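Local coordinates for oligopeptide ABC transporter OppAIV (Borrelia burgdorferi B31, PDB 4GL8), which probably binds oligopeptides outside the cytoplasmic membrane and hands them to an ABC transporter for uptake, at residues N138-E141 / Y142-K146; S247-A250 / Y251-L255; E482-I485 / I486-F490. All coordinates share one frame; numbering follows the deposited sequence.

Interaction 1: residues N138-E141 / Y142-K146; sequences NAEE and YFDGK
Y142 N donates to N138 O (2.8 Å), F143 N to A139 O and D144 N to E140 O, each one helical turn back, so backbone bonds carry most of the contact. At the C-terminal end the pattern changes: K146 N reaches E141 O (2.8 Å), a 6-to-1 bond, while G145 N bonds to Y142 O (3.0 Å). With the positive phi of G145 (81°) these two bonds make a Schellman motif, and that backbone conformation would press any CB against the preceding carbonyl, which suits glycine.

Among the side chains, E140 and D144 run side by side in the same direction, CG of E140 4.1 Å from OD2 of D144. Their carboxylates are turned 59° apart, and the like charges probably disfavour a closer approach. D144 has CG beside its backbone N (chi1 -70°), which places OD1 in the plane of the F143 ring, at its edge; OD2 and E140 O, both acceptors, are not bonded. K146 lays CB against E141 O at 3.6 Å.

N138 sits at the N-cap position without a capping bond; its ND2 bonds to E151 O. Helix 139-143 lies at the surface beside helix 129-135: F143 touches V129 and makes a cation-pi contact with K133, which E140 also touches.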
ATOM      1  N   ASN A 138      21.906  11.992   2.251  1.00 22.85           N
ATOM      2  CA  ASN A 138      22.045  12.884   1.114  1.00 23.47           C
ATOM      3  C   ASN A 138      21.120  12.627  -0.067  1.00 23.20           C
ATOM      4  O   ASN A 138      21.307  13.229  -1.109  1.00 23.05           O
ATOM      5  CB  ASN A 138      23.507  12.934   0.635  1.00 24.59           C
ATOM      6  CG  ASN A 138      24.434  13.595   1.640  1.00 25.75           C
ATOM      7  OD1 ASN A 138      24.031  14.438   2.436  1.00 25.04           O
ATOM      8  ND2 ASN A 138      25.708  13.211   1.593  1.00 27.21           N
ATOM      9  N   ALA A 139      20.114  11.768   0.083  1.00 23.17           N
ATOM     10  CA  ALA A 139      19.193  11.524  -1.002  1.00 24.12           C
ATOM     11  C   ALA A 139      18.379  12.776  -1.321  1.00 25.17           C
ATOM     12  O   ALA A 139      18.095  13.081  -2.476  1.00 25.55           O
ATOM     13  CB  ALA A 139      18.256  10.363  -0.675  1.00 23.79           C
ATOM     14  N   GLU A 140      17.962  13.482  -0.292  1.00 26.28           N
ATOM     15  CA  GLU A 140      17.183  14.698  -0.508  1.00 28.66           C
ATOM     16  C   GLU A 140      18.005  15.793  -1.230  1.00 28.21           C
ATOM     17  O   GLU A 140      17.520  16.487  -2.123  1.00 27.57           O
ATOM     18  CB  GLU A 140      16.682  15.209   0.829  1.00 31.67           C
ATOM     19  CG  GLU A 140      15.681  16.332   0.718  1.00 35.54           C
ATOM     20  CD  GLU A 140      15.141  16.728   2.069  1.00 39.90           C
ATOM     21  OE1 GLU A 140      15.712  16.279   3.107  1.00 42.63           O
ATOM     22  OE2 GLU A 140      14.155  17.500   2.087  1.00 43.75           O
ATOM     23  N   GLU A 141      19.259  15.908  -0.835  1.00 27.83           N
ATOM     24  CA  GLU A 141      20.150  16.908  -1.368  1.00 28.63           C
ATOM     25  C   GLU A 141      20.509  16.539  -2.786  1.00 27.88           C
ATOM     26  O   GLU A 141      20.499  17.381  -3.670  1.00 29.05           O
ATOM     27  CB  GLU A 141      21.410  16.988  -0.512  1.00 29.37           C
ATOM     28  CG  GLU A 141      21.186  17.670   0.825  1.00 30.45           C
ATOM     29  CD  GLU A 141      20.720  16.758   1.952  1.00 30.21           C
ATOM     30  OE1 GLU A 141      20.313  15.589   1.723  1.00 31.18           O
ATOM     31  OE2 GLU A 141      20.737  17.254   3.094  1.00 31.30           O
ATOM     32  N   TYR A 142      20.806  15.271  -3.018  1.00 25.74           N
ATOM     33  CA  TYR A 142      21.011  14.822  -4.377  1.00 25.31           C
ATOM     34  C   TYR A 142      19.798  15.156  -5.292  1.00 25.72           C
ATOM     35  O   TYR A 142      19.971  15.674  -6.371  1.00 25.38           O
ATOM     36  CB  TYR A 142      21.303  13.316  -4.399  1.00 24.57           C
ATOM     37  CG  TYR A 142      21.435  12.818  -5.807  1.00 24.12           C
ATOM     38  CD1 TYR A 142      22.569  13.097  -6.542  1.00 24.13           C
ATOM     39  CD2 TYR A 142      20.410  12.087  -6.411  1.00 23.47           C
ATOM     40  CE1 TYR A 142      22.698  12.657  -7.841  1.00 24.31           C
ATOM     41  CE2 TYR A 142      20.526  11.641  -7.702  1.00 22.93           C
ATOM     42  CZ  TYR A 142      21.676  11.920  -8.406  1.00 23.91           C
ATOM     43  OH  TYR A 142      21.794  11.514  -9.691  1.00 24.35           O
ATOM     44  N   PHE A 143      18.591  14.831  -4.841  1.00 25.37           N
ATOM     45  CA  PHE A 143      17.347  15.035  -5.601  1.00 26.51           C
ATOM     46  C   PHE A 143      17.106  16.487  -5.954  1.00 28.69           C
ATOM     47  O   PHE A 143      16.633  16.792  -7.068  1.00 28.86           O
ATOM     48  CB  PHE A 143      16.153  14.486  -4.780  1.00 26.37           C
ATOM     49  CG  PHE A 143      14.780  14.836  -5.325  1.00 26.09           C
ATOM     50  CD1 PHE A 143      14.136  16.002  -4.935  1.00 26.58           C
ATOM     51  CD2 PHE A 143      14.123  13.979  -6.197  1.00 25.62           C
ATOM     52  CE1 PHE A 143      12.877  16.322  -5.423  1.00 27.28           C
ATOM     53  CE2 PHE A 143      12.861  14.281  -6.679  1.00 25.70           C
ATOM     54  CZ  PHE A 143      12.234  15.446  -6.300  1.00 26.78           C
ATOM     55  N   ASP A 144      17.418  17.366  -4.999  1.00 30.27           N
ATOM     56  CA  ASP A 144      17.295  18.809  -5.160  1.00 32.63           C
ATOM     57  C   ASP A 144      18.442  19.408  -5.938  1.00 34.37           C
ATOM     58  O   ASP A 144      18.472  20.607  -6.112  1.00 36.06           O
ATOM     59  CB  ASP A 144      17.295  19.512  -3.796  1.00 34.44           C
ATOM     60  CG  ASP A 144      16.039  19.257  -3.000  1.00 36.32           C
ATOM     61  OD1 ASP A 144      15.046  18.757  -3.567  1.00 36.38           O
ATOM     62  OD2 ASP A 144      16.050  19.578  -1.789  1.00 40.25           O
ATOM     63  N   GLY A 145      19.414  18.611  -6.368  1.00 34.51           N
ATOM     64  CA  GLY A 145      20.541  19.152  -7.127  1.00 36.04           C
ATOM     65  C   GLY A 145      21.642  19.801  -6.303  1.00 37.53           C
ATOM     66  O   GLY A 145      22.406  20.607  -6.837  1.00 37.21           O
ATOM     67  N   LYS A 146      21.737  19.442  -5.019  1.00 37.22           N
ATOM     68  CA  LYS A 146      22.709  20.044  -4.110  1.00 39.09           C
ATOM     69  C   LYS A 146      23.894  19.154  -3.743  1.00 38.31           C
ATOM     70  O   LYS A 146      24.891  19.645  -3.240  1.00 39.32           O
ATOM     71  CB  LYS A 146      22.006  20.529  -2.835  1.00 41.02           C
ATOM     72  CG  LYS A 146      20.853  21.479  -3.141  1.00 42.64           C
ATOM     73  CD  LYS A 146      20.573  22.482  -2.035  1.00 44.73           C
ATOM     74  CE  LYS A 146      19.866  21.848  -0.847  1.00 45.72           C
ATOM     75  NZ  LYS A 146      18.859  22.777  -0.267  1.00 46.44           N
TER

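Interaction 2: residues S247-A250 / Y251-L255; sequences SITA and YNMYL
The branch of I248 that lies opposite its backbone N is CG2, and N252 has CG beside its own N (chi1 -75°); together these put ND2 of N252 3.5 Å from that methyl. The two side chains run alongside each other, one turn apart. T249 and M253 pair in the same way: the threonine turns its methyl CG2 forward along the helix, and the methionine chain passes over T249 O, bringing SD of M253 to 4.2 Å from CG2 of T249 in a loose apolar touch. On the flank of Y251, the L255 CG sits 4.0 Å above one face of the ring, offset toward its rim.

Beneath the side chains the bonds are regular. Y251 N to S247 O measures 2.8 Å, N252 N to I248 O and Y254 N to A250 O each 3.0 Å, and M253 N to T249 O 2.9 Å.

The polar ends of the inner side find partners beyond the helix, S247 OG on D380 and Y254 OH on D279, while A250 and Y254 rest on I262, and both tyrosines, Y251 and Y254, on L503. This is the i to i+4 bonding and side-chain pairing of a regular alpha-helix, whose buried side packs against strands 261-263 and 492-504.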
ATOM      1  N   SER A 247     -17.044  -8.531  -8.690  1.00 38.82           N
ATOM      2  CA  SER A 247     -16.872  -9.679  -7.802  1.00 37.14           C
ATOM      3  C   SER A 247     -17.784 -10.876  -8.140  1.00 38.06           C
ATOM      4  O   SER A 247     -17.382 -12.019  -7.938  1.00 39.44           O
ATOM      5  CB  SER A 247     -17.072  -9.274  -6.333  1.00 36.42           C
ATOM      6  OG  SER A 247     -18.437  -9.162  -5.995  1.00 36.54           O
ATOM      7  N   ILE A 248     -18.985 -10.631  -8.659  1.00 38.22           N
ATOM      8  CA  ILE A 248     -19.903 -11.715  -9.028  1.00 39.44           C
ATOM      9  C   ILE A 248     -19.382 -12.473 -10.226  1.00 38.18           C
ATOM     10  O   ILE A 248     -19.553 -13.669 -10.305  1.00 39.22           O
ATOM     11  CB  ILE A 248     -21.343 -11.217  -9.358  1.00 42.94           C
ATOM     12  CG1 ILE A 248     -22.026 -10.654  -8.099  1.00 45.24           C
ATOM     13  CG2 ILE A 248     -22.211 -12.351  -9.945  1.00 42.74           C
ATOM     14  CD1 ILE A 248     -22.294 -11.693  -7.011  1.00 45.46           C
ATOM     15  N   THR A 249     -18.775 -11.779 -11.179  1.00 37.86           N
ATOM     16  CA  THR A 249     -18.226 -12.450 -12.345  1.00 37.05           C
ATOM     17  C   THR A 249     -17.092 -13.342 -11.876  1.00 35.37           C
ATOM     18  O   THR A 249     -17.053 -14.535 -12.175  1.00 34.80           O
ATOM     19  CB  THR A 249     -17.671 -11.434 -13.339  1.00 38.00           C
ATOM     20  OG1 THR A 249     -18.734 -10.568 -13.749  1.00 39.82           O
ATOM     21  CG2 THR A 249     -17.054 -12.141 -14.551  1.00 37.93           C
ATOM     22  N   ALA A 250     -16.187 -12.740 -11.118  1.00 33.06           N
ATOM     23  CA  ALA A 250     -15.095 -13.472 -10.492  1.00 32.31           C
ATOM     24  C   ALA A 250     -15.587 -14.684  -9.679  1.00 31.46           C
ATOM     25  O   ALA A 250     -15.004 -15.773  -9.760  1.00 31.09           O
ATOM     26  CB  ALA A 250     -14.282 -12.526  -9.605  1.00 32.29           C
ATOM     27  N   TYR A 251     -16.651 -14.505  -8.902  1.00 31.17           N
ATOM     28  CA  TYR A 251     -17.120 -15.586  -8.053  1.00 31.88           C
ATOM     29  C   TYR A 251     -17.731 -16.724  -8.881  1.00 32.75           C
ATOM     30  O   TYR A 251     -17.533 -17.906  -8.550  1.00 32.02           O
ATOM     31  CB  TYR A 251     -18.108 -15.078  -7.022  1.00 33.15           C
ATOM     32  CG  TYR A 251     -18.576 -16.133  -6.060  1.00 34.04           C
ATOM     33  CD1 TYR A 251     -17.667 -16.838  -5.293  1.00 34.04           C
ATOM     34  CD2 TYR A 251     -19.932 -16.410  -5.902  1.00 36.61           C
ATOM     35  CE1 TYR A 251     -18.081 -17.798  -4.396  1.00 35.69           C
ATOM     36  CE2 TYR A 251     -20.366 -17.365  -5.006  1.00 37.07           C
ATOM     37  CZ  TYR A 251     -19.437 -18.052  -4.250  1.00 37.68           C
ATOM     38  OH  TYR A 251     -19.833 -19.009  -3.359  1.00 38.27           O
ATOM     39  N   ASN A 252     -18.409 -16.370  -9.976  1.00 33.28           N
ATOM     40  CA  ASN A 252     -19.021 -17.363 -10.861  1.00 33.78           C
ATOM     41  C   ASN A 252     -17.957 -18.139 -11.617  1.00 32.71           C
ATOM     42  O   ASN A 252     -18.082 -19.338 -11.826  1.00 32.07           O
ATOM     43  CB  ASN A 252     -19.999 -16.698 -11.833  1.00 35.14           C
ATOM     44  CG  ASN A 252     -21.318 -16.299 -11.170  1.00 37.80           C
ATOM     45  OD1 ASN A 252     -21.754 -16.897 -10.174  1.00 38.56           O
ATOM     46  ND2 ASN A 252     -21.983 -15.294 -11.749  1.00 39.79           N
ATOM     47  N   MET A 253     -16.889 -17.456 -12.001  1.00 32.88           N
ATOM     48  CA  MET A 253     -15.747 -18.132 -12.609  1.00 33.41           C
ATOM     49  C   MET A 253     -15.070 -19.112 -11.651  1.00 32.34           C
ATOM     50  O   MET A 253     -14.599 -20.158 -12.083  1.00 32.60           O
ATOM     51  CB  MET A 253     -14.716 -17.124 -13.101  1.00 34.15           C
ATOM     52  CG  MET A 253     -15.130 -16.463 -14.398  1.00 35.79           C
ATOM     53  SD  MET A 253     -14.085 -15.048 -14.748  1.00 38.05           S
ATOM     54  CE  MET A 253     -12.557 -15.814 -15.302  1.00 37.33           C
ATOM     55  N   TYR A 254     -15.017 -18.756 -10.370  1.00 30.82           N
ATOM     56  CA  TYR A 254     -14.388 -19.579  -9.369  1.00 29.97           C
ATOM     57  C   TYR A 254     -15.241 -20.840  -9.075  1.00 31.46           C
ATOM     58  O   TYR A 254     -14.705 -21.936  -8.932  1.00 30.13           O
ATOM     59  CB  TYR A 254     -14.142 -18.739  -8.109  1.00 29.24           C
ATOM     60  CG  TYR A 254     -13.534 -19.527  -6.975  1.00 28.03           C
ATOM     61  CD1 TYR A 254     -12.158 -19.629  -6.848  1.00 27.22           C
ATOM     62  CD2 TYR A 254     -14.329 -20.191  -6.052  1.00 28.47           C
ATOM     63  CE1 TYR A 254     -11.583 -20.348  -5.823  1.00 27.64           C
ATOM     64  CE2 TYR A 254     -13.757 -20.934  -5.019  1.00 28.26           C
ATOM     65  CZ  TYR A 254     -12.386 -21.021  -4.917  1.00 27.88           C
ATOM     66  OH  TYR A 254     -11.782 -21.751  -3.915  1.00 28.10           O
ATOM     67  N   LEU A 255     -16.565 -20.673  -9.021  1.00 33.15           N
ATOM     68  CA  LEU A 255     -17.504 -21.785  -8.830  1.00 35.20           C
ATOM     69  C   LEU A 255     -17.561 -22.721 -10.019  1.00 35.89           C
ATOM     70  O   LEU A 255     -17.926 -23.868  -9.849  1.00 35.14           O
ATOM     71  CB  LEU A 255     -18.931 -21.298  -8.579  1.00 36.50           C
ATOM     72  CG  LEU A 255     -19.293 -20.740  -7.210  1.00 38.04           C
ATOM     73  CD1 LEU A 255     -20.773 -20.352  -7.210  1.00 39.35           C
ATOM     74  CD2 LEU A 255     -19.012 -21.747  -6.107  1.00 38.37           C
TER

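Interaction 3: residues E482-I485 / I486-F490; sequences EAII and IERDF
I486 N to E482 O (2.9 Å) and E487 N to A483 O are alpha-helical bonds, after which the last turn widens, I484 O taking both R488 N, long at 3.3 Å and from above the carbonyl plane, and D489 N, at 2.7 Å and almost head-on in the i+5 bond that marks a pi-type turn, before F490 leaves the helix with positive phi (44°), its N held only weakly by I485 O.

I484 is the hub of the side chains. Its CG1 lies 3.6 Å above the plane of the R488 guanidinium, toward the rim of that face, while CG2 of I484 meets OD2 of D489 at 3.7 Å; all three side chains point the same way. R488 extends from the backbone, CG opposite N (chi1 -172°), and bends at chi3 to lay its flat group over the isoleucine. This pi-type ending closes the long helix 471-489 just ahead of strand 492-504 and brings R488 and D489 together beside I484. R488 NH1 forms a salt bridge with E457 of helix 456-466, and D489 OD2 accepts from Y453 and N455 in the loop just before it.

Around the turn, I486 crosses the extended chain of E482, CG2 of I486 3.9 Å from CG of E482. The E482 carboxylate is gripped beyond the helix by R332, Y340 and Y342, whose bonds probably stabilise its negative charge.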
ATOM      1  N   GLU A 482      -0.160  11.152  16.486  1.00 19.78           N
ATOM      2  CA  GLU A 482      -1.400  10.504  16.114  1.00 19.74           C
ATOM      3  C   GLU A 482      -2.607  11.155  16.788  1.00 20.04           C
ATOM      4  O   GLU A 482      -3.663  11.270  16.165  1.00 20.15           O
ATOM      5  CB  GLU A 482      -1.386   9.007  16.461  1.00 19.89           C
ATOM      6  CG  GLU A 482      -2.562   8.286  15.824  1.00 20.64           C
ATOM      7  CD  GLU A 482      -2.597   6.789  16.052  1.00 21.29           C
ATOM      8  OE1 GLU A 482      -3.433   6.156  15.374  1.00 21.08           O
ATOM      9  OE2 GLU A 482      -1.843   6.264  16.924  1.00 22.11           O
ATOM     10  N   ALA A 483      -2.473  11.547  18.057  1.00 20.05           N
ATOM     11  CA  ALA A 483      -3.579  12.179  18.767  1.00 20.34           C
ATOM     12  C   ALA A 483      -4.029  13.446  18.073  1.00 20.53           C
ATOM     13  O   ALA A 483      -5.201  13.760  18.115  1.00 20.92           O
ATOM     14  CB  ALA A 483      -3.211  12.503  20.205  1.00 21.07           C
ATOM     15  N   ILE A 484      -3.105  14.176  17.452  1.00 20.44           N
ATOM     16  CA  ILE A 484      -3.455  15.404  16.740  1.00 20.81           C
ATOM     17  C   ILE A 484      -4.375  15.105  15.559  1.00 20.70           C
ATOM     18  O   ILE A 484      -5.378  15.781  15.378  1.00 21.70           O
ATOM     19  CB  ILE A 484      -2.201  16.171  16.240  1.00 20.54           C
ATOM     20  CG1 ILE A 484      -1.399  16.745  17.409  1.00 20.67           C
ATOM     21  CG2 ILE A 484      -2.576  17.292  15.293  1.00 20.53           C
ATOM     22  CD1 ILE A 484      -0.044  17.231  16.977  1.00 20.88           C
ATOM     23  N   ILE A 485      -4.035  14.122  14.740  1.00 20.19           N
ATOM     24  CA  ILE A 485      -4.923  13.760  13.616  1.00 20.03           C
ATOM     25  C   ILE A 485      -6.211  13.020  14.025  1.00 20.40           C
ATOM     26  O   ILE A 485      -7.256  13.296  13.460  1.00 20.57           O
ATOM     27  CB  ILE A 485      -4.191  13.023  12.484  1.00 19.49           C
ATOM     28  CG1 ILE A 485      -3.646  11.678  12.941  1.00 19.17           C
ATOM     29  CG2 ILE A 485      -3.096  13.944  11.933  1.00 19.54           C
ATOM     30  CD1 ILE A 485      -2.757  11.004  11.914  1.00 19.19           C
ATOM     31  N   ILE A 486      -6.153  12.121  15.006  1.00 20.69           N
ATOM     32  CA  ILE A 486      -7.372  11.381  15.413  1.00 22.02           C
ATOM     33  C   ILE A 486      -8.309  12.032  16.441  1.00 23.38           C
ATOM     34  O   ILE A 486      -9.480  11.682  16.437  1.00 23.85           O
ATOM     35  CB  ILE A 486      -7.092   9.886  15.806  1.00 21.83           C
ATOM     36  CG1 ILE A 486      -6.463   9.736  17.186  1.00 21.59           C
ATOM     37  CG2 ILE A 486      -6.195   9.213  14.773  1.00 21.06           C
ATOM     38  CD1 ILE A 486      -6.211   8.279  17.549  1.00 21.59           C
ATOM     39  N   GLU A 487      -7.823  12.928  17.314  1.00 25.50           N
ATOM     40  CA  GLU A 487      -8.687  13.635  18.315  1.00 28.21           C
ATOM     41  C   GLU A 487      -8.839  15.142  18.126  1.00 28.57           C
ATOM     42  O   GLU A 487      -9.679  15.734  18.786  1.00 29.64           O
ATOM     43  CB  GLU A 487      -8.176  13.528  19.764  1.00 30.48           C
ATOM     44  CG  GLU A 487      -7.464  12.253  20.182  1.00 32.74           C
ATOM     45  CD  GLU A 487      -7.169  12.207  21.711  1.00 35.56           C
ATOM     46  OE1 GLU A 487      -6.302  11.410  22.116  1.00 38.21           O
ATOM     47  OE2 GLU A 487      -7.792  12.944  22.522  1.00 37.41           O
ATOM     48  N   ARG A 488      -8.000  15.775  17.319  1.00 28.48           N
ATOM     49  CA  ARG A 488      -7.999  17.238  17.238  1.00 29.18           C
ATOM     50  C   ARG A 488      -8.305  17.759  15.847  1.00 26.77           C
ATOM     51  O   ARG A 488      -9.260  18.482  15.682  1.00 26.90           O
ATOM     52  CB  ARG A 488      -6.660  17.820  17.724  1.00 31.84           C
ATOM     53  CG  ARG A 488      -6.658  19.341  17.844  1.00 35.44           C
ATOM     54  CD  ARG A 488      -5.447  19.876  18.615  1.00 39.45           C
ATOM     55  NE  ARG A 488      -4.309  20.184  17.747  1.00 42.18           N
ATOM     56  CZ  ARG A 488      -3.022  20.186  18.134  1.00 47.31           C
ATOM     57  NH1 ARG A 488      -2.070  20.480  17.246  1.00 46.32           N
ATOM     58  NH2 ARG A 488      -2.667  19.885  19.396  1.00 47.75           N
ATOM     59  N   ASP A 489      -7.484  17.425  14.853  1.00 24.48           N
ATOM     60  CA  ASP A 489      -7.633  18.010  13.520  1.00 22.93           C
ATOM     61  C   ASP A 489      -8.600  17.253  12.601  1.00 21.92           C
ATOM     62  O   ASP A 489      -9.156  17.870  11.711  1.00 22.01           O
ATOM     63  CB  ASP A 489      -6.277  18.180  12.821  1.00 22.40           C
ATOM     64  CG  ASP A 489      -5.447  19.345  13.386  1.00 22.73           C
ATOM     65  OD1 ASP A 489      -5.912  20.033  14.319  1.00 22.39           O
ATOM     66  OD2 ASP A 489      -4.313  19.558  12.888  1.00 22.37           O
ATOM     67  N   PHE A 490      -8.792  15.947  12.807  1.00 20.59           N
ATOM     68  CA  PHE A 490      -9.647  15.148  11.944  1.00 20.13           C
ATOM     69  C   PHE A 490      -9.427  15.425  10.436  1.00 19.60           C
ATOM     70  O   PHE A 490     -10.378  15.755   9.722  1.00 19.96           O
ATOM     71  CB  PHE A 490     -11.129  15.375  12.294  1.00 20.98           C
ATOM     72  CG  PHE A 490     -11.514  14.903  13.674  1.00 21.74           C
ATOM     73  CD1 PHE A 490     -12.062  13.634  13.862  1.00 22.10           C
ATOM     74  CD2 PHE A 490     -11.307  15.707  14.779  1.00 22.29           C
ATOM     75  CE1 PHE A 490     -12.409  13.184  15.130  1.00 22.60           C
ATOM     76  CE2 PHE A 490     -11.648  15.264  16.048  1.00 23.33           C
ATOM     77  CZ  PHE A 490     -12.202  13.988  16.226  1.00 23.18           C
TER

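From the N terminus, interaction 1 comes first, on helix 139-143, which leads toward strand 154-158, an outer strand of the five-stranded antiparallel sheet. Interaction 2 follows on helix 247-255, which joins strands 238-242 and 261-263, and interaction 3 ends helix 471-489 before strand 492-504. The three run in series without nesting or crossing. Each is local, within a helix or round its end, so none closes a long loop. Centres of interactions 1 and 2 stand about 49 Å apart, on opposite sides of the chain's centre; the centre of interaction 3 lies about 32 Å from that of interaction 1 and about 41 Å from that of interaction 2. Strand 492-504 starts just after 482-490 and, through L503, touches helix 247-255.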